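Long-range contact in hyaluronidase (PDB 5DIY), which probably removes N-acetylglucosamine from glycosylated substrates as a bacterial family GH84 hexosaminidase: residues C[22-35]-C[262-276]. Sequence-based numbering, arbitrary orientation.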
ATOM      1  N   GLU C  22       7.521 -14.071  11.031  1.00 34.04           N
ATOM      2  CA  GLU C  22       7.435 -12.651  10.650  1.00 33.54           C
ATOM      3  C   GLU C  22       6.470 -11.893  11.565  1.00 31.87           C
ATOM      4  O   GLU C  22       6.750 -10.770  11.977  1.00 31.46           O
ATOM      5  CB  GLU C  22       7.010 -12.524   9.186  1.00 33.89           C
ATOM      6  CG  GLU C  22       8.057 -13.057   8.221  1.00 34.26           C
ATOM      7  CD  GLU C  22       7.573 -13.224   6.789  1.00 34.61           C
ATOM      8  OE1 GLU C  22       6.365 -13.393   6.547  1.00 35.66           O
ATOM      9  OE2 GLU C  22       8.425 -13.196   5.882  1.00 37.07           O
ATOM     10  N   ARG C  23       5.347 -12.526  11.901  1.00 31.21           N
ATOM     11  CA  ARG C  23       4.398 -11.965  12.873  1.00 30.56           C
ATOM     12  C   ARG C  23       5.035 -11.768  14.240  1.00 30.74           C
ATOM     13  O   ARG C  23       4.902 -10.698  14.831  1.00 32.35           O
ATOM     14  CB  ARG C  23       3.162 -12.851  12.996  1.00 29.06           C
ATOM     15  CG  ARG C  23       2.276 -12.781  11.772  1.00 28.35           C
ATOM     16  CD  ARG C  23       1.296 -13.931  11.738  1.00 27.53           C
ATOM     17  NE  ARG C  23       0.452 -13.875  10.555  1.00 26.50           N
ATOM     18  CZ  ARG C  23      -0.238 -14.897  10.052  1.00 26.86           C
ATOM     19  NH1 ARG C  23      -0.201 -16.106  10.616  1.00 27.31           N
ATOM     20  NH2 ARG C  23      -0.978 -14.714   8.963  1.00 26.86           N
ATOM     21  N   LEU C  24       5.745 -12.787  14.722  1.00 31.26           N
ATOM     22  CA  LEU C  24       6.430 -12.711  16.018  1.00 32.24           C
ATOM     23  C   LEU C  24       7.473 -11.595  16.023  1.00 32.24           C
ATOM     24  O   LEU C  24       7.566 -10.832  16.981  1.00 31.99           O
ATOM     25  CB  LEU C  24       7.095 -14.049  16.368  1.00 33.13           C
ATOM     26  CG  LEU C  24       6.157 -15.229  16.641  1.00 33.72           C
ATOM     27  CD1 LEU C  24       6.918 -16.541  16.534  1.00 34.43           C
ATOM     28  CD2 LEU C  24       5.481 -15.097  17.997  1.00 34.24           C
ATOM     29  N   ASP C  25       8.248 -11.521  14.941  1.00 32.61           N
ATOM     30  CA  ASP C  25       9.222 -10.448  14.722  1.00 32.72           C
ATOM     31  C   ASP C  25       8.547  -9.066  14.621  1.00 30.70           C
ATOM     32  O   ASP C  25       9.009  -8.101  15.224  1.00 30.14           O
ATOM     33  CB  ASP C  25      10.024 -10.749  13.452  1.00 34.66           C
ATOM     34  CG  ASP C  25      11.087  -9.711  13.170  1.00 37.06           C
ATOM     35  OD1 ASP C  25      12.192  -9.813  13.746  1.00 38.23           O
ATOM     36  OD2 ASP C  25      10.815  -8.796  12.362  1.00 38.24           O
ATOM     37  N   MET C  26       7.451  -8.974  13.868  1.00 30.00           N
ATOM     38  CA  MET C  26       6.684  -7.726  13.786  1.00 28.69           C
ATOM     39  C   MET C  26       6.204  -7.253  15.162  1.00 28.74           C
ATOM     40  O   MET C  26       6.201  -6.051  15.424  1.00 26.81           O
ATOM     41  CB  MET C  26       5.492  -7.863  12.827  1.00 29.32           C
ATOM     42  CG  MET C  26       4.815  -6.544  12.459  1.00 29.59           C
ATOM     43  SD  MET C  26       5.898  -5.328  11.664  1.00 29.55           S
ATOM     44  CE  MET C  26       6.188  -6.102  10.080  1.00 29.30           C
ATOM     45  N   PHE C  27       5.821  -8.181  16.047  1.00 29.17           N
ATOM     46  CA  PHE C  27       5.391  -7.795  17.400  1.00 29.82           C
ATOM     47  C   PHE C  27       6.516  -7.125  18.191  1.00 29.88           C
ATOM     48  O   PHE C  27       6.256  -6.202  18.970  1.00 29.57           O
ATOM     49  CB  PHE C  27       4.820  -8.981  18.195  1.00 31.08           C
ATOM     50  CG  PHE C  27       3.553  -9.581  17.619  1.00 32.86           C
ATOM     51  CD1 PHE C  27       2.746  -8.894  16.703  1.00 33.88           C
ATOM     52  CD2 PHE C  27       3.146 -10.845  18.031  1.00 33.74           C
ATOM     53  CE1 PHE C  27       1.587  -9.469  16.200  1.00 34.38           C
ATOM     54  CE2 PHE C  27       1.985 -11.424  17.529  1.00 35.33           C
ATOM     55  CZ  PHE C  27       1.204 -10.737  16.612  1.00 34.70           C
ATOM     56  N   GLU C  28       7.753  -7.574  17.983  1.00 30.18           N
ATOM     57  CA  GLU C  28       8.926  -6.928  18.591  1.00 31.90           C
ATOM     58  C   GLU C  28       9.157  -5.530  18.009  1.00 30.91           C
ATOM     59  O   GLU C  28       9.397  -4.585  18.757  1.00 31.61           O
ATOM     60  CB  GLU C  28      10.180  -7.791  18.428  1.00 33.59           C
ATOM     61  CG  GLU C  28      10.125  -9.078  19.244  1.00 35.61           C
ATOM     62  CD  GLU C  28      11.241 -10.063  18.931  1.00 36.70           C
ATOM     63  OE1 GLU C  28      11.934  -9.919  17.895  1.00 38.65           O
ATOM     64  OE2 GLU C  28      11.414 -11.007  19.728  1.00 37.52           O
ATOM     65  N   PHE C  29       9.075  -5.402  16.684  1.00 30.32           N
ATOM     66  CA  PHE C  29       9.115  -4.089  16.022  1.00 30.16           C
ATOM     67  C   PHE C  29       8.003  -3.157  16.536  1.00 29.62           C
ATOM     68  O   PHE C  29       8.247  -1.973  16.800  1.00 28.16           O
ATOM     69  CB  PHE C  29       9.026  -4.245  14.496  1.00 31.40           C
ATOM     70  CG  PHE C  29       8.850  -2.941  13.757  1.00 31.96           C
ATOM     71  CD1 PHE C  29       9.952  -2.174  13.396  1.00 31.93           C
ATOM     72  CD2 PHE C  29       7.575  -2.484  13.419  1.00 32.32           C
ATOM     73  CE1 PHE C  29       9.786  -0.971  12.718  1.00 32.58           C
ATOM     74  CE2 PHE C  29       7.407  -1.281  12.744  1.00 33.09           C
ATOM     75  CZ  PHE C  29       8.516  -0.524  12.393  1.00 32.83           C
ATOM     76  N   MET C  30       6.794  -3.696  16.677  1.00 29.46           N
ATOM     77  CA  MET C  30       5.663  -2.932  17.218  1.00 29.98           C
ATOM     78  C   MET C  30       5.946  -2.388  18.625  1.00 30.63           C
ATOM     79  O   MET C  30       5.710  -1.207  18.891  1.00 29.89           O
ATOM     80  CB  MET C  30       4.381  -3.779  17.218  1.00 29.94           C
ATOM     81  CG  MET C  30       3.759  -3.937  15.843  1.00 29.50           C
ATOM     82  SD  MET C  30       2.425  -5.143  15.805  1.00 29.68           S
ATOM     83  CE  MET C  30       1.084  -4.181  16.505  1.00 29.65           C
ATOM     84  N   GLN C  31       6.471  -3.234  19.513  1.00 31.67           N
ATOM     85  CA  GLN C  31       6.800  -2.790  20.875  1.00 32.07           C
ATOM     86  C   GLN C  31       7.898  -1.725  20.878  1.00 31.99           C
ATOM     87  O   GLN C  31       7.800  -0.756  21.638  1.00 31.34           O
ATOM     88  CB  GLN C  31       7.205  -3.950  21.789  1.00 32.69           C
ATOM     89  CG  GLN C  31       7.468  -3.502  23.229  1.00 33.57           C
ATOM     90  CD  GLN C  31       7.727  -4.650  24.187  1.00 34.40           C
ATOM     91  OE1 GLN C  31       8.306  -5.673  23.815  1.00 34.99           O
ATOM     92  NE2 GLN C  31       7.316  -4.474  25.441  1.00 34.48           N
ATOM     93  N   ALA C  32       8.925  -1.900  20.041  1.00 30.73           N
ATOM     94  CA  ALA C  32       9.999  -0.889  19.907  1.00 30.99           C
ATOM     95  C   ALA C  32       9.491   0.503  19.534  1.00 30.44           C
ATOM     96  O   ALA C  32      10.074   1.506  19.959  1.00 29.17           O
ATOM     97  CB  ALA C  32      11.051  -1.342  18.899  1.00 31.46           C
ATOM     98  N   ASN C  33       8.410   0.547  18.747  1.00 29.78           N
ATOM     99  CA  ASN C  33       7.821   1.788  18.245  1.00 29.22           C
ATOM    100  C   ASN C  33       6.473   2.167  18.893  1.00 29.84           C
ATOM    101  O   ASN C  33       5.780   3.051  18.408  1.00 30.08           O
ATOM    102  CB  ASN C  33       7.692   1.673  16.722  1.00 29.13           C
ATOM    103  CG  ASN C  33       9.044   1.539  16.043  1.00 29.27           C
ATOM    104  OD1 ASN C  33       9.422   0.462  15.558  1.00 29.29           O
ATOM    105  ND2 ASN C  33       9.798   2.631  16.035  1.00 28.86           N
ATOM    106  N   ASN C  34       6.126   1.514  20.001  1.00 30.58           N
ATOM    107  CA  ASN C  34       4.913   1.810  20.773  1.00 31.27           C
ATOM    108  C   ASN C  34       3.610   1.648  19.961  1.00 30.72           C
ATOM    109  O   ASN C  34       2.675   2.451  20.081  1.00 28.80           O
ATOM    110  CB  ASN C  34       5.018   3.205  21.425  1.00 32.04           C
ATOM    111  CG  ASN C  34       4.033   3.403  22.570  1.00 33.91           C
ATOM    112  OD1 ASN C  34       3.670   2.458  23.271  1.00 35.56           O
ATOM    113  ND2 ASN C  34       3.590   4.640  22.757  1.00 34.49           N
ATOM    114  N   LEU C  35       3.573   0.609  19.125  1.00 29.39           N
ATOM    115  CA  LEU C  35       2.331   0.167  18.492  1.00 29.07           C
ATOM    116  C   LEU C  35       1.757  -0.908  19.402  1.00 28.78           C
ATOM    117  O   LEU C  35       2.465  -1.854  19.740  1.00 28.75           O
ATOM    118  CB  LEU C  35       2.590  -0.386  17.090  1.00 29.17           C
ATOM    119  CG  LEU C  35       3.133   0.618  16.068  1.00 28.13           C
ATOM    120  CD1 LEU C  35       3.557  -0.080  14.786  1.00 28.11           C
ATOM    121  CD2 LEU C  35       2.105   1.694  15.767  1.00 28.42           C
ATOM    122  N   PRO C 262       6.761  -7.945   4.793  1.00 29.85           N
ATOM    123  CA  PRO C 262       6.774  -7.387   6.153  1.00 28.95           C
ATOM    124  C   PRO C 262       7.992  -6.548   6.507  1.00 28.77           C
ATOM    125  O   PRO C 262       7.857  -5.533   7.184  1.00 27.91           O
ATOM    126  CB  PRO C 262       6.740  -8.636   7.053  1.00 29.94           C
ATOM    127  CG  PRO C 262       7.233  -9.750   6.201  1.00 30.24           C
ATOM    128  CD  PRO C 262       6.779  -9.422   4.812  1.00 30.28           C
ATOM    129  N   GLU C 263       9.173  -6.990   6.090  1.00 28.05           N
ATOM    130  CA  GLU C 263      10.404  -6.277   6.410  1.00 28.46           C
ATOM    131  C   GLU C 263      10.434  -4.918   5.700  1.00 27.30           C
ATOM    132  O   GLU C 263      10.778  -3.904   6.308  1.00 26.54           O
ATOM    133  CB  GLU C 263      11.634  -7.130   6.057  1.00 29.55           C
ATOM    134  CG  GLU C 263      12.921  -6.679   6.727  1.00 31.19           C
ATOM    135  CD  GLU C 263      12.927  -6.856   8.233  1.00 32.01           C
ATOM    136  OE1 GLU C 263      12.198  -7.723   8.756  1.00 33.31           O
ATOM    137  OE2 GLU C 263      13.685  -6.127   8.899  1.00 33.69           O
ATOM    138  N   ALA C 264      10.038  -4.899   4.429  1.00 27.42           N
ATOM    139  CA  ALA C 264       9.908  -3.644   3.673  1.00 27.08           C
ATOM    140  C   ALA C 264       8.866  -2.700   4.280  1.00 26.59           C
ATOM    141  O   ALA C 264       9.047  -1.484   4.234  1.00 26.61           O
ATOM    142  CB  ALA C 264       9.584  -3.925   2.213  1.00 26.93           C
ATOM    143  N   SER C 265       7.792  -3.257   4.848  1.00 25.50           N
ATOM    144  CA  SER C 265       6.752  -2.449   5.513  1.00 25.59           C
ATOM    145  C   SER C 265       7.260  -1.685   6.730  1.00 25.75           C
ATOM    146  O   SER C 265       6.695  -0.661   7.091  1.00 25.63           O
ATOM    147  CB  SER C 265       5.554  -3.311   5.944  1.00 25.25           C
ATOM    148  OG  SER C 265       4.869  -3.848   4.836  1.00 24.89           O
ATOM    149  N   LYS C 266       8.324  -2.173   7.361  1.00 26.65           N
ATOM    150  CA  LYS C 266       8.855  -1.536   8.566  1.00 27.59           C
ATOM    151  C   LYS C 266       9.299  -0.094   8.360  1.00 27.15           C
ATOM    152  O   LYS C 266       9.259   0.692   9.306  1.00 26.83           O
ATOM    153  CB  LYS C 266       9.996  -2.356   9.166  1.00 28.64           C
ATOM    154  CG  LYS C 266       9.553  -3.699   9.724  1.00 30.20           C
ATOM    155  CD  LYS C 266      10.743  -4.470  10.260  1.00 31.16           C
ATOM    156  CE  LYS C 266      10.350  -5.846  10.771  1.00 32.56           C
ATOM    157  NZ  LYS C 266      11.531  -6.499  11.411  1.00 34.45           N
ATOM    158  N   LEU C 267       9.715   0.244   7.136  1.00 27.27           N
ATOM    159  CA  LEU C 267      10.140   1.604   6.809  1.00 27.44           C
ATOM    160  C   LEU C 267       8.966   2.606   6.936  1.00 26.26           C
ATOM    161  O   LEU C 267       9.052   3.534   7.737  1.00 27.04           O
ATOM    162  CB  LEU C 267      10.839   1.652   5.431  1.00 28.52           C
ATOM    163  CG  LEU C 267      12.026   2.594   5.253  1.00 29.62           C
ATOM    164  CD1 LEU C 267      12.477   2.553   3.796  1.00 29.41           C
ATOM    165  CD2 LEU C 267      11.679   4.013   5.672  1.00 29.66           C
ATOM    166  N   PRO C 268       7.864   2.412   6.178  1.00 25.82           N
ATOM    167  CA  PRO C 268       6.703   3.297   6.370  1.00 25.59           C
ATOM    168  C   PRO C 268       5.981   3.122   7.704  1.00 25.83           C
ATOM    169  O   PRO C 268       5.471   4.107   8.246  1.00 26.63           O
ATOM    170  CB  PRO C 268       5.774   2.930   5.201  1.00 25.49           C
ATOM    171  CG  PRO C 268       6.203   1.578   4.775  1.00 25.51           C
ATOM    172  CD  PRO C 268       7.678   1.542   5.003  1.00 25.48           C
ATOM    173  N   LEU C 269       5.941   1.898   8.236  1.00 25.65           N
ATOM    174  CA  LEU C 269       5.339   1.658   9.562  1.00 25.30           C
ATOM    175  C   LEU C 269       6.067   2.393  10.690  1.00 25.43           C
ATOM    176  O   LEU C 269       5.422   2.874  11.632  1.00 25.31           O
ATOM    177  CB  LEU C 269       5.221   0.160   9.873  1.00 25.09           C
ATOM    178  CG  LEU C 269       4.199  -0.630   9.040  1.00 25.25           C
ATOM    179  CD1 LEU C 269       4.301  -2.109   9.387  1.00 25.61           C
ATOM    180  CD2 LEU C 269       2.776  -0.120   9.234  1.00 25.38           C
ATOM    181  N   TYR C 270       7.394   2.491  10.592  1.00 25.42           N
ATOM    182  CA  TYR C 270       8.177   3.320  11.515  1.00 26.03           C
ATOM    183  C   TYR C 270       7.660   4.759  11.519  1.00 25.35           C
ATOM    184  O   TYR C 270       7.448   5.340  12.579  1.00 25.13           O
ATOM    185  CB  TYR C 270       9.671   3.294  11.155  1.00 26.89           C
ATOM    186  CG  TYR C 270      10.573   4.000  12.148  1.00 27.90           C
ATOM    187  CD1 TYR C 270      10.705   5.389  12.140  1.00 28.83           C
ATOM    188  CD2 TYR C 270      11.305   3.279  13.095  1.00 29.21           C
ATOM    189  CE1 TYR C 270      11.524   6.039  13.046  1.00 29.73           C
ATOM    190  CE2 TYR C 270      12.136   3.925  14.004  1.00 29.42           C
ATOM    191  CZ  TYR C 270      12.242   5.304  13.974  1.00 30.67           C
ATOM    192  OH  TYR C 270      13.059   5.968  14.865  1.00 33.14           O
ATOM    193  N   THR C 271       7.449   5.320  10.330  1.00 25.65           N
ATOM    194  CA  THR C 271       6.995   6.707  10.197  1.00 25.11           C
ATOM    195  C   THR C 271       5.555   6.875  10.684  1.00 26.05           C
ATOM    196  O   THR C 271       5.216   7.876  11.324  1.00 27.36           O
ATOM    197  CB  THR C 271       7.150   7.247   8.755  1.00 24.20           C
ATOM    198  OG1 THR C 271       6.266   6.559   7.848  1.00 23.99           O
ATOM    199  CG2 THR C 271       8.596   7.114   8.283  1.00 24.15           C
ATOM    200  N   PHE C 272       4.727   5.890  10.360  1.00 26.40           N
ATOM    201  CA  PHE C 272       3.360   5.784  10.870  1.00 26.65           C
ATOM    202  C   PHE C 272       3.335   5.835  12.402  1.00 27.19           C
ATOM    203  O   PHE C 272       2.582   6.619  12.975  1.00 27.21           O
ATOM    204  CB  PHE C 272       2.729   4.503  10.305  1.00 26.00           C
ATOM    205  CG  PHE C 272       1.437   4.081  10.953  1.00 25.81           C
ATOM    206  CD1 PHE C 272       0.272   4.813  10.766  1.00 26.06           C
ATOM    207  CD2 PHE C 272       1.371   2.903  11.699  1.00 25.89           C
ATOM    208  CE1 PHE C 272      -0.933   4.408  11.340  1.00 26.27           C
ATOM    209  CE2 PHE C 272       0.172   2.488  12.275  1.00 26.35           C
ATOM    210  CZ  PHE C 272      -0.986   3.242  12.093  1.00 26.01           C
ATOM    211  N   ALA C 273       4.193   5.043  13.046  1.00 28.66           N
ATOM    212  CA  ALA C 273       4.303   5.013  14.518  1.00 29.40           C
ATOM    213  C   ALA C 273       4.751   6.345  15.129  1.00 30.16           C
ATOM    214  O   ALA C 273       4.253   6.745  16.184  1.00 28.75           O
ATOM    215  CB  ALA C 273       5.243   3.899  14.957  1.00 29.79           C
ATOM    216  N   GLN C 274       5.694   7.022  14.476  1.00 30.77           N
ATOM    217  CA  GLN C 274       6.116   8.353  14.922  1.00 31.17           C
ATOM    218  C   GLN C 274       4.992   9.380  14.797  1.00 30.49           C
ATOM    219  O   GLN C 274       4.826  10.209  15.693  1.00 29.93           O
ATOM    220  CB  GLN C 274       7.368   8.830  14.177  1.00 33.64           C
ATOM    221  CG  GLN C 274       8.629   8.059  14.561  1.00 36.22           C
ATOM    222  CD  GLN C 274       9.893   8.881  14.414  1.00 38.33           C
ATOM    223  OE1 GLN C 274      10.694   8.993  15.347  1.00 41.87           O
ATOM    224  NE2 GLN C 274      10.082   9.463  13.241  1.00 38.69           N
ATOM    225  N   TYR C 275       4.221   9.321  13.706  1.00 29.63           N
ATOM    226  CA  TYR C 275       3.044  10.187  13.550  1.00 29.26           C
ATOM    227  C   TYR C 275       2.061   9.964  14.693  1.00 30.08           C
ATOM    228  O   TYR C 275       1.597  10.927  15.298  1.00 32.26           O
ATOM    229  CB  TYR C 275       2.327   9.970  12.200  1.00 28.74           C
ATOM    230  CG  TYR C 275       0.925  10.557  12.166  1.00 27.98           C
ATOM    231  CD1 TYR C 275       0.716  11.915  11.903  1.00 27.47           C
ATOM    232  CD2 TYR C 275      -0.194   9.762  12.449  1.00 27.52           C
ATOM    233  CE1 TYR C 275      -0.562  12.460  11.896  1.00 27.18           C
ATOM    234  CE2 TYR C 275      -1.473  10.295  12.440  1.00 27.39           C
ATOM    235  CZ  TYR C 275      -1.657  11.642  12.166  1.00 27.24           C
ATOM    236  OH  TYR C 275      -2.930  12.158  12.153  1.00 26.11           O
ATOM    237  N   LEU C 276       1.741   8.704  14.984  1.00 29.70           N
ATOM    238  CA  LEU C 276       0.802   8.387  16.066  1.00 29.86           C
ATOM    239  C   LEU C 276       1.310   8.888  17.422  1.00 31.33           C
ATOM    240  O   LEU C 276       0.522   9.375  18.232  1.00 30.47           O
ATOM    241  CB  LEU C 276       0.528   6.886  16.155  1.00 29.19           C
ATOM    242  CG  LEU C 276      -0.129   6.191  14.957  1.00 28.97           C
ATOM    243  CD1 LEU C 276      -0.075   4.686  15.160  1.00 28.55           C
ATOM    244  CD2 LEU C 276      -1.557   6.673  14.713  1.00 28.64           C
TER
HETATM  245  O   HOH W   1       3.490   4.976  18.302  1.00 35.81           O
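Helices 20-32 and 262-277, which follow the first and last strands of the TIM barrel, pack side by side, F29 and K266 carrying the middle of the contact. The extended lysine chain runs across one face of the F29 ring, with K266 CG 4.0 Å from the ring centroid in a CH-pi contact 10° off the normal. The ring edge meets the helix backbone, Y270 N lying near its plane 3.7 Å from F29 CZ. Beyond the ring, K266 NZ bonds D25 OD2 on its syn side at 2.6 Å, with a second salt bridge to E263 OE1 at 3.0 Å. The ammonium sits between two carboxylates and probably eases their repulsion. With an alanine in place of K266, that face of F29 would probably lose its cover and D25 and E263 their common cation. M26, folded at its last two torsions (chi2 59°), turns CE to within 3.4 Å of P262 O. Farther along, L35 CD2 lies 3.8 Å from L276 CD1 and packs on A273 CB, while a water bridges N33 O and A273 O. Segments 22-32 and 262-276 cross at -33°, the packing that joins first and eighth beta-alpha units of a closed (beta/alpha)8 barrel.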